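Long-range contacts in cleavage stimulation factor 77 (Encephalitozoon cuniculi, PDB 2UY1), which probably takes part in the 3'-end cleavage of nuclear mRNA precursors and may bind mRNA: residues N110-A115 / K128-F133; G318-I323 / N447-K452; S389-E394 / E401-L406. One frame throughout, in Å; residues are numbered along the deposited sequence.

Interaction 1. Residues N110-A115 / K128-F133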
loop_
_atom_site.group_PDB
_atom_site.type_symbol
_atom_site.label_atom_id
_atom_site.label_comp_id
_atom_site.label_asym_id
_atom_site.label_seq_id
_atom_site.Cartn_x
_atom_site.Cartn_y
_atom_site.Cartn_z
ATOM N N ASN A 110 46.354 34.978 -3.552
ATOM C CA ASN A 110 44.899 35.137 -3.708
ATOM C C ASN A 110 44.281 33.789 -4.123
ATOM O O ASN A 110 43.183 33.445 -3.667
ATOM C CB ASN A 110 44.539 36.231 -4.719
ATOM C CG ASN A 110 42.981 36.394 -4.922
ATOM O OD1 ASN A 110 42.455 36.113 -6.011
ATOM N ND2 ASN A 110 42.263 36.856 -3.869
ATOM N N GLY A 111 45.008 33.045 -4.958
ATOM C CA GLY A 111 44.657 31.697 -5.397
ATOM C C GLY A 111 44.459 30.720 -4.238
ATOM O O GLY A 111 43.386 30.117 -4.127
ATOM N N TYR A 112 45.489 30.570 -3.387
ATOM C CA TYR A 112 45.385 29.781 -2.147
ATOM C C TYR A 112 44.230 30.192 -1.255
ATOM O O TYR A 112 43.607 29.348 -0.624
ATOM C CB TYR A 112 46.654 29.856 -1.298
ATOM C CG TYR A 112 47.688 28.910 -1.782
ATOM C CD1 TYR A 112 47.401 27.544 -1.897
ATOM C CD2 TYR A 112 48.932 29.364 -2.197
ATOM C CE1 TYR A 112 48.301 26.671 -2.414
ATOM C CE2 TYR A 112 49.857 28.477 -2.667
ATOM C CZ TYR A 112 49.538 27.124 -2.769
ATOM O OH TYR A 112 50.460 26.240 -3.252
ATOM N N MET A 113 44.004 31.491 -1.143
ATOM C CA MET A 113 42.972 31.978 -0.241
ATOM C C MET A 113 41.544 31.710 -0.806
ATOM O O MET A 113 40.634 31.382 -0.031
ATOM C CB MET A 113 43.175 33.468 0.107
ATOM C CG MET A 113 44.437 33.817 0.971
ATOM S SD MET A 113 44.537 33.047 2.632
ATOM C CE MET A 113 45.478 34.357 3.525
ATOM N N ARG A 114 41.369 31.879 -2.124
ATOM C CA ARG A 114 40.134 31.470 -2.823
ATOM C C ARG A 114 39.857 29.939 -2.710
ATOM O O ARG A 114 38.745 29.533 -2.340
ATOM C CB ARG A 114 40.140 31.922 -4.282
ATOM C CG ARG A 114 39.724 33.400 -4.555
ATOM C CD ARG A 114 40.167 33.862 -6.005
ATOM N NE ARG A 114 39.528 33.109 -7.112
ATOM C CZ ARG A 114 39.892 33.157 -8.405
ATOM N NH1 ARG A 114 40.915 33.908 -8.804
ATOM N NH2 ARG A 114 39.219 32.443 -9.305
ATOM N N ALA A 115 40.857 29.092 -2.996
ATOM C CA ALA A 115 40.693 27.648 -2.746
ATOM C C ALA A 115 40.250 27.344 -1.310
ATOM O O ALA A 115 39.330 26.602 -1.121
ATOM C CB ALA A 115 41.958 26.901 -3.083
ATOM N N LYS A 128 48.684 22.039 2.789
ATOM C CA LYS A 128 50.103 21.780 2.960
ATOM C C LYS A 128 50.849 22.741 2.052
ATOM O O LYS A 128 51.751 23.447 2.517
ATOM C CB LYS A 128 50.461 20.337 2.626
ATOM C CG LYS A 128 49.796 19.320 3.524
ATOM C CD LYS A 128 50.149 17.857 3.059
ATOM C CE LYS A 128 49.313 16.777 3.780
ATOM N NZ LYS A 128 49.475 15.385 3.120
ATOM N N ASP A 129 50.439 22.819 0.780
ATOM C CA ASP A 129 51.117 23.687 -0.199
ATOM C C ASP A 129 51.090 25.148 0.241
ATOM O O ASP A 129 52.073 25.867 0.138
ATOM C CB ASP A 129 50.468 23.565 -1.592
ATOM C CG ASP A 129 50.564 22.169 -2.179
ATOM O OD1 ASP A 129 51.307 21.303 -1.641
ATOM O OD2 ASP A 129 49.869 21.923 -3.205
ATOM N N PHE A 130 49.947 25.594 0.718
ATOM C CA PHE A 130 49.810 26.928 1.230
ATOM C C PHE A 130 50.758 27.275 2.421
ATOM O O PHE A 130 51.359 28.355 2.457
ATOM C CB PHE A 130 48.394 27.128 1.707
ATOM C CG PHE A 130 48.208 28.406 2.445
ATOM C CD1 PHE A 130 48.449 29.628 1.804
ATOM C CD2 PHE A 130 47.790 28.402 3.798
ATOM C CE1 PHE A 130 48.288 30.833 2.487
ATOM C CE2 PHE A 130 47.622 29.593 4.475
ATOM C CZ PHE A 130 47.879 30.823 3.809
ATOM N N GLU A 131 50.846 26.377 3.399
ATOM C CA GLU A 131 51.688 26.617 4.570
ATOM C C GLU A 131 53.173 26.667 4.135
ATOM O O GLU A 131 53.885 27.608 4.491
ATOM C CB GLU A 131 51.413 25.588 5.688
ATOM C CG GLU A 131 52.494 25.605 6.792
ATOM C CD GLU A 131 52.082 24.913 8.090
ATOM O OE1 GLU A 131 51.609 23.753 8.075
ATOM O OE2 GLU A 131 52.235 25.543 9.146
ATOM N N ASN A 132 53.592 25.690 3.299
ATOM C CA ASN A 132 54.925 25.640 2.697
ATOM C C ASN A 132 55.343 26.907 1.987
ATOM O O ASN A 132 56.507 27.304 2.051
ATOM C CB ASN A 132 54.994 24.521 1.692
ATOM C CG ASN A 132 55.046 23.182 2.359
ATOM O OD1 ASN A 132 55.204 23.123 3.574
ATOM N ND2 ASN A 132 54.950 22.099 1.587
ATOM N N PHE A 133 54.383 27.541 1.322
ATOM C CA PHE A 133 54.605 28.732 0.531
ATOM C C PHE A 133 54.843 29.967 1.438
ATOM O O PHE A 133 55.736 30.788 1.186
ATOM C CB PHE A 133 53.357 28.913 -0.325
ATOM C CG PHE A 133 53.218 30.249 -0.925
ATOM C CD1 PHE A 133 53.974 30.606 -2.043
ATOM C CD2 PHE A 133 52.316 31.160 -0.398
ATOM C CE1 PHE A 133 53.834 31.864 -2.638
ATOM C CE2 PHE A 133 52.180 32.422 -0.984
ATOM C CZ PHE A 133 52.942 32.773 -2.099
HETATM O O HOH W 1 49.567 24.054 -4.668
#
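Tyr112 of helix 101-116 lays its ring across the backbone of helix 123-137, and Phe130 receives it. One face of the phenol rests on Phe130, whose CA lies 3.8 Å above the plane, over the centre of the Tyr112 ring. The same face takes a CH-pi contact from Phe130 CB, 4.1 Å from the Tyr112 centroid and 24° off its normal. The two rings themselves are inclined, their planes 52° apart, because Phe130 carries its CG opposite the backbone N (chi1 171°) and its ring swings back along the tyrosine stem: Phe130 CD1 is 3.6 Å from Tyr112 CB. Further along, Met113 SD sits 4.2 Å from Phe130 CZ in an oblique Met-aromatic contact. Phe133, one helical turn on, leans against the outer half of the phenol, with Tyr112 CE2 4.2 Å from Phe133 CG, and completes an aromatic cluster.

Tyrosine suits this place because its ring can be buried while its hydroxyl reaches the partly exposed Asp129. There Tyr112 OH passes Asp129 CB and joins a water at 2.8 Å, which donates to Asp129 OD2, so the polar end is tied to the carboxylate indirectly. Ile92 of helix 85-94 also packs on Tyr112, and Thr149 of helix 139-168 on Phe130. Large aromatic side chains filling the space between roughly antiparallel helices are consistent with the helical-repeat architecture of this TPR-clan family.

Interaction 2. Residues G318-I323 / N447-K452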
loop_
_atom_site.group_PDB
_atom_site.type_symbol
_atom_site.label_atom_id
_atom_site.label_comp_id
_atom_site.label_asym_id
_atom_site.label_seq_id
_atom_site.Cartn_x
_atom_site.Cartn_y
_atom_site.Cartn_z
ATOM N N GLY A 318 -11.892 8.647 -21.591
ATOM C CA GLY A 318 -11.789 7.325 -20.971
ATOM C C GLY A 318 -12.416 7.298 -19.589
ATOM O O GLY A 318 -12.701 8.350 -19.023
ATOM N N PRO A 319 -12.652 6.086 -19.034
ATOM C CA PRO A 319 -13.280 5.992 -17.722
ATOM C C PRO A 319 -12.727 6.917 -16.569
ATOM O O PRO A 319 -13.517 7.423 -15.800
ATOM C CB PRO A 319 -13.155 4.517 -17.349
ATOM C CG PRO A 319 -12.674 3.811 -18.492
ATOM C CD PRO A 319 -12.449 4.766 -19.660
ATOM N N HIS A 320 -11.407 7.039 -16.427
ATOM C CA HIS A 320 -10.797 7.844 -15.407
ATOM C C HIS A 320 -11.329 9.276 -15.389
ATOM O O HIS A 320 -11.445 9.880 -14.301
ATOM C CB HIS A 320 -9.309 7.849 -15.642
ATOM C CG HIS A 320 -8.585 6.612 -15.168
ATOM N ND1 HIS A 320 -8.318 5.541 -16.001
ATOM C CD2 HIS A 320 -8.025 6.310 -13.973
ATOM C CE1 HIS A 320 -7.624 4.631 -15.336
ATOM N NE2 HIS A 320 -7.442 5.074 -14.104
ATOM N N VAL A 321 -11.687 9.806 -16.575
ATOM C CA VAL A 321 -12.130 11.217 -16.698
ATOM C C VAL A 321 -13.494 11.394 -16.021
ATOM O O VAL A 321 -13.649 12.309 -15.247
ATOM C CB VAL A 321 -12.019 11.784 -18.173
ATOM C CG1 VAL A 321 -12.396 13.246 -18.226
ATOM C CG2 VAL A 321 -10.635 11.627 -18.737
ATOM N N PHE A 322 -14.424 10.457 -16.255
ATOM C CA PHE A 322 -15.723 10.335 -15.507
ATOM C C PHE A 322 -15.532 10.196 -14.005
ATOM O O PHE A 322 -16.139 10.926 -13.269
ATOM C CB PHE A 322 -16.635 9.193 -16.064
ATOM C CG PHE A 322 -17.063 9.394 -17.499
ATOM C CD1 PHE A 322 -18.194 10.139 -17.820
ATOM C CD2 PHE A 322 -16.303 8.875 -18.533
ATOM C CE1 PHE A 322 -18.543 10.381 -19.150
ATOM C CE2 PHE A 322 -16.644 9.109 -19.878
ATOM C CZ PHE A 322 -17.802 9.827 -20.188
ATOM N N ILE A 323 -14.693 9.254 -13.565
ATOM C CA ILE A 323 -14.439 9.072 -12.134
ATOM C C ILE A 323 -13.864 10.318 -11.486
ATOM O O ILE A 323 -14.330 10.757 -10.423
ATOM C CB ILE A 323 -13.398 7.884 -11.870
ATOM C CG1 ILE A 323 -13.910 6.549 -12.517
ATOM C CG2 ILE A 323 -13.220 7.777 -10.401
ATOM C CD1 ILE A 323 -12.782 5.429 -12.706
ATOM N N ASN A 447 -0.709 12.670 -11.119
ATOM C CA ASN A 447 -1.220 11.297 -11.279
ATOM C C ASN A 447 -2.610 11.074 -10.669
ATOM O O ASN A 447 -2.960 11.731 -9.657
ATOM C CB ASN A 447 -0.240 10.264 -10.747
ATOM C CG ASN A 447 1.025 10.294 -11.509
ATOM O OD1 ASN A 447 1.106 10.889 -12.626
ATOM N ND2 ASN A 447 2.037 9.634 -10.959
ATOM N N PHE A 448 -3.385 10.159 -11.290
ATOM C CA PHE A 448 -4.764 9.851 -10.827
ATOM C C PHE A 448 -5.085 8.361 -10.844
ATOM O O PHE A 448 -5.073 7.707 -11.869
ATOM C CB PHE A 448 -5.794 10.671 -11.594
ATOM C CG PHE A 448 -7.230 10.495 -11.095
ATOM C CD1 PHE A 448 -7.606 10.968 -9.843
ATOM C CD2 PHE A 448 -8.183 9.824 -11.900
ATOM C CE1 PHE A 448 -8.916 10.803 -9.362
ATOM C CE2 PHE A 448 -9.454 9.643 -11.452
ATOM C CZ PHE A 448 -9.839 10.161 -10.163
ATOM N N LEU A 449 -5.313 7.811 -9.678
ATOM C CA LEU A 449 -5.590 6.390 -9.534
ATOM C C LEU A 449 -4.455 5.570 -10.138
ATOM O O LEU A 449 -3.303 5.818 -9.777
ATOM C CB LEU A 449 -6.982 6.064 -10.042
ATOM C CG LEU A 449 -8.076 6.814 -9.265
ATOM C CD1 LEU A 449 -9.345 6.149 -9.760
ATOM C CD2 LEU A 449 -7.987 6.709 -7.761
ATOM N N ASP A 450 -4.722 4.681 -11.087
ATOM C CA ASP A 450 -3.611 3.944 -11.778
ATOM C C ASP A 450 -3.049 4.701 -13.025
ATOM O O ASP A 450 -2.242 4.158 -13.761
ATOM C CB ASP A 450 -4.119 2.570 -12.204
ATOM C CG ASP A 450 -5.331 2.679 -13.103
ATOM O OD1 ASP A 450 -6.357 3.160 -12.606
ATOM O OD2 ASP A 450 -5.227 2.370 -14.304
ATOM N N LEU A 451 -3.480 5.941 -13.291
ATOM C CA LEU A 451 -2.888 6.681 -14.412
ATOM C C LEU A 451 -1.640 7.377 -13.890
ATOM O O LEU A 451 -1.740 8.130 -12.892
ATOM C CB LEU A 451 -3.807 7.784 -14.908
ATOM C CG LEU A 451 -5.009 7.428 -15.746
ATOM C CD1 LEU A 451 -5.823 8.672 -16.014
ATOM C CD2 LEU A 451 -4.539 6.802 -17.041
ATOM N N LYS A 452 -0.482 7.106 -14.519
ATOM C CA LYS A 452 0.807 7.645 -14.069
ATOM C C LYS A 452 1.471 8.313 -15.257
ATOM O O LYS A 452 1.416 7.797 -16.354
ATOM C CB LYS A 452 1.768 6.554 -13.570
ATOM C CG LYS A 452 1.253 5.555 -12.528
ATOM C CD LYS A 452 0.683 6.286 -11.318
ATOM C CE LYS A 452 1.077 5.615 -9.990
ATOM N NZ LYS A 452 0.548 4.268 -10.012
#
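His320, in the first turn of helix 319-333, reaches into the turn that follows helix 434-446; its root and ring face meet Leu451, its edge Leu449 and its tip Asp450. His320 CB lies 3.6 Å from Leu451 CD1, and His320 CG is 3.5 Å from the same Leu451 CD1. With CG set beside the backbone N (chi1 -79°), the imidazole extends toward the turn with Leu451 lying over one face: Leu451 CG is 3.6 Å from the centroid of the His320 ring, almost straight above it, a CH-pi contact that also takes in ND1. Along the ring edge His320 CD2 meets Leu449 CB at 4.1 Å, while CE1 lies near Asp450 OD1. At the tip, His320 NE2 donates to Asp450 OD1 at 2.7 Å with an N-H...O angle of 153°. The oxygen lies close to the imidazole plane, but the donor stands 40° out of the carboxylate plane.

On the backbone of the same residue, His320 O touches Phe448 CE2 at 3.5 Å, and Ile323 CG2 meets the edge of that phenyl at CZ. The type II' beta turn from Phe448 to Leu451, closed by backbone hydrogen bonds in both directions, presents Phe448, Leu449, Asp450 and Leu451 together. Met396 of the other subunit packs on Phe448.

Histidine offers a flat face to leucine and an N-H to aspartate. The carboxylate would tend to favour a protonated imidazole, adding a charged component to a largely apolar junction.

Interaction 3. Residues S389-E394 / E401-L406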
loop_
_atom_site.group_PDB
_atom_site.type_symbol
_atom_site.label_atom_id
_atom_site.label_comp_id
_atom_site.label_asym_id
_atom_site.label_seq_id
_atom_site.Cartn_x
_atom_site.Cartn_y
_atom_site.Cartn_z
ATOM N N SER A 389 -16.592 -5.869 0.214
ATOM C CA SER A 389 -17.061 -4.602 0.763
ATOM C C SER A 389 -18.571 -4.626 1.077
ATOM O O SER A 389 -18.999 -4.115 2.122
ATOM C CB SER A 389 -16.752 -3.432 -0.210
ATOM O OG SER A 389 -15.354 -3.270 -0.366
ATOM N N MET A 390 -19.370 -5.166 0.160
ATOM C CA MET A 390 -20.844 -5.340 0.379
ATOM C C MET A 390 -21.148 -6.391 1.510
ATOM O O MET A 390 -22.063 -6.216 2.278
ATOM C CB MET A 390 -21.546 -5.761 -0.914
ATOM C CG MET A 390 -23.037 -5.841 -0.857
ATOM S SD MET A 390 -23.862 -4.215 -0.732
ATOM C CE MET A 390 -25.043 -4.333 -2.011
ATOM N N ILE A 391 -20.399 -7.485 1.563
ATOM C CA ILE A 391 -20.602 -8.459 2.653
ATOM C C ILE A 391 -20.373 -7.750 3.999
ATOM O O ILE A 391 -21.197 -7.828 4.924
ATOM C CB ILE A 391 -19.726 -9.703 2.445
ATOM C CG1 ILE A 391 -20.341 -10.587 1.330
ATOM C CG2 ILE A 391 -19.655 -10.513 3.707
ATOM C CD1 ILE A 391 -19.412 -11.606 0.708
ATOM N N GLU A 392 -19.268 -7.025 4.085
ATOM C CA GLU A 392 -18.844 -6.391 5.319
ATOM C C GLU A 392 -19.846 -5.362 5.772
ATOM O O GLU A 392 -20.178 -5.281 6.960
ATOM C CB GLU A 392 -17.485 -5.733 5.100
ATOM C CG GLU A 392 -17.035 -4.797 6.200
ATOM C CD GLU A 392 -15.753 -4.133 5.815
ATOM O OE1 GLU A 392 -15.784 -3.110 5.077
ATOM O OE2 GLU A 392 -14.705 -4.672 6.209
ATOM N N TYR A 393 -20.281 -4.542 4.821
ATOM C CA TYR A 393 -21.319 -3.542 5.087
ATOM C C TYR A 393 -22.585 -4.147 5.621
ATOM O O TYR A 393 -23.151 -3.578 6.549
ATOM C CB TYR A 393 -21.639 -2.714 3.844
ATOM C CG TYR A 393 -22.592 -1.572 4.101
ATOM C CD1 TYR A 393 -22.113 -0.299 4.472
ATOM C CD2 TYR A 393 -23.966 -1.740 3.932
ATOM C CE1 TYR A 393 -22.986 0.760 4.678
ATOM C CE2 TYR A 393 -24.842 -0.685 4.139
ATOM C CZ TYR A 393 -24.345 0.548 4.509
ATOM O OH TYR A 393 -25.212 1.586 4.716
ATOM N N GLU A 394 -23.073 -5.232 5.016
ATOM C CA GLU A 394 -24.304 -5.916 5.495
ATOM C C GLU A 394 -24.133 -6.528 6.888
ATOM O O GLU A 394 -25.006 -6.387 7.745
ATOM C CB GLU A 394 -24.779 -6.969 4.469
ATOM C CG GLU A 394 -26.234 -7.469 4.579
ATOM C CD GLU A 394 -27.323 -6.444 4.242
ATOM O OE1 GLU A 394 -27.298 -5.827 3.138
ATOM O OE2 GLU A 394 -28.228 -6.262 5.092
ATOM N N GLU A 401 -29.622 -12.430 7.748
ATOM C CA GLU A 401 -30.091 -13.256 6.647
ATOM C C GLU A 401 -29.605 -12.747 5.307
ATOM O O GLU A 401 -29.313 -13.572 4.419
ATOM C CB GLU A 401 -31.610 -13.494 6.628
ATOM C CG GLU A 401 -32.502 -12.312 6.590
ATOM C CD GLU A 401 -33.931 -12.664 6.064
ATOM O OE1 GLU A 401 -34.485 -13.754 6.392
ATOM O OE2 GLU A 401 -34.506 -11.817 5.336
ATOM N N LEU A 402 -29.511 -11.429 5.158
ATOM C CA LEU A 402 -28.910 -10.852 3.938
ATOM C C LEU A 402 -27.400 -11.024 3.785
ATOM O O LEU A 402 -26.956 -11.246 2.689
ATOM C CB LEU A 402 -29.305 -9.392 3.703
ATOM C CG LEU A 402 -30.824 -9.129 3.566
ATOM C CD1 LEU A 402 -31.076 -7.658 3.518
ATOM C CD2 LEU A 402 -31.565 -9.840 2.369
ATOM N N PHE A 403 -26.641 -10.890 4.859
ATOM C CA PHE A 403 -25.229 -11.298 4.934
ATOM C C PHE A 403 -25.029 -12.747 4.454
ATOM O O PHE A 403 -24.155 -13.030 3.639
ATOM C CB PHE A 403 -24.739 -11.149 6.383
ATOM C CG PHE A 403 -23.434 -11.847 6.670
ATOM C CD1 PHE A 403 -22.225 -11.230 6.366
ATOM C CD2 PHE A 403 -23.418 -13.117 7.265
ATOM C CE1 PHE A 403 -21.008 -11.833 6.659
ATOM C CE2 PHE A 403 -22.193 -13.777 7.526
ATOM C CZ PHE A 403 -20.981 -13.113 7.232
ATOM N N ARG A 404 -25.859 -13.656 4.960
ATOM C CA ARG A 404 -25.771 -15.063 4.595
ATOM C C ARG A 404 -25.994 -15.268 3.105
ATOM O O ARG A 404 -25.295 -16.030 2.482
ATOM C CB ARG A 404 -26.700 -15.939 5.497
ATOM C CG ARG A 404 -26.330 -15.921 7.005
ATOM C CD ARG A 404 -27.294 -16.790 7.908
ATOM N NE ARG A 404 -26.761 -18.096 7.761
ATOM C CZ ARG A 404 -25.834 -18.689 8.506
ATOM N NH1 ARG A 404 -25.403 -18.210 9.655
ATOM N NH2 ARG A 404 -25.388 -19.858 8.067
ATOM N N GLU A 405 -27.002 -14.622 2.536
ATOM C CA GLU A 405 -27.250 -14.693 1.091
ATOM C C GLU A 405 -26.126 -14.162 0.227
ATOM O O GLU A 405 -25.873 -14.725 -0.854
ATOM C CB GLU A 405 -28.416 -13.797 0.711
ATOM C CG GLU A 405 -29.609 -13.857 1.548
ATOM C CD GLU A 405 -30.835 -13.667 0.717
ATOM O OE1 GLU A 405 -30.795 -12.773 -0.160
ATOM O OE2 GLU A 405 -31.827 -14.406 0.957
ATOM N N LEU A 406 -25.565 -13.000 0.626
ATOM C CA LEU A 406 -24.419 -12.389 -0.043
ATOM C C LEU A 406 -23.268 -13.372 -0.044
ATOM O O LEU A 406 -22.760 -13.686 -1.100
ATOM C CB LEU A 406 -23.995 -11.080 0.596
ATOM C CG LEU A 406 -24.931 -9.895 0.328
ATOM C CD1 LEU A 406 -24.507 -8.749 1.202
ATOM C CD2 LEU A 406 -24.918 -9.470 -1.163
#
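Glu394 and Phe403 both carry CG opposite the backbone N, but use that torsion differently. In Glu394 (chi1 -162°) it sends the chain toward helix 400-415, and a bend at chi2 (68°) then folds the carboxylate alongside Leu402. In Phe403 it carries the ring back toward Ile391, whose CG2 branch approaches Phe403 CE1 obliquely at 3.5 Å, while Ile391 O lies at the ring edge, in its plane.

The Glu394 stem begins with an apolar contact, Glu394 CB lying 3.7 Å from Leu406 CD1; Glu394 CG then runs close to the helix backbone, 3.5 Å from Phe403 N. Beyond them the Glu394 and Leu402 side chains cross at a slant, with Glu394 OE2 3.5 Å from Leu402 CD1. Leu406 fills the space between the helices, its CD1 meeting Met390 CG at 3.9 Å and its CB passing Ile391 CG1 at 3.8 Å. Branched leucine and isoleucine and an unbranched methionine can interlock here where the axes of the two segments approach to 9.0 Å, nearly antiparallel at 164°.

Around this core, Phe377 of helix 370-379 packs on both Met390 and Leu406. Phe442 of the other subunit meets the Phe403 ring edge-to-face, so one phenylalanine serves both the helical hairpin and the dimer contact.

The buried glutamate pays for its place through partners beyond the two segments: OE1 forms a salt bridge with Arg374, and OE2 accepts from the backbone N of Ser399 in the connection between the helices. These bonds probably stabilise the ionised carboxylate, while its aliphatic stem lets a charged residue pack among hydrocarbon neighbours.

How the interactions relate
Interactions 1 and 3 each join consecutive antiparallel helices, yet they lie on opposite sides of the chain's centre, their own centres about 81 Å apart. Interaction 2 instead closes a separation of more than 120 residues, bringing a turn near the C-terminal end onto a helix of the repeat array; interaction 3 is nested inside that span, about 29 Å away between centres. Interaction 1 is partly buried, with aromatic packing and a water bridging its polar end, whereas 2 and 3 are buried. Of the three, only interaction 2 has a direct hydrogen bond between its segments; interaction 3 is mostly apolar but buries a carboxylate whose charge is paired outside them. Both 2 and 3 also touch the other subunit.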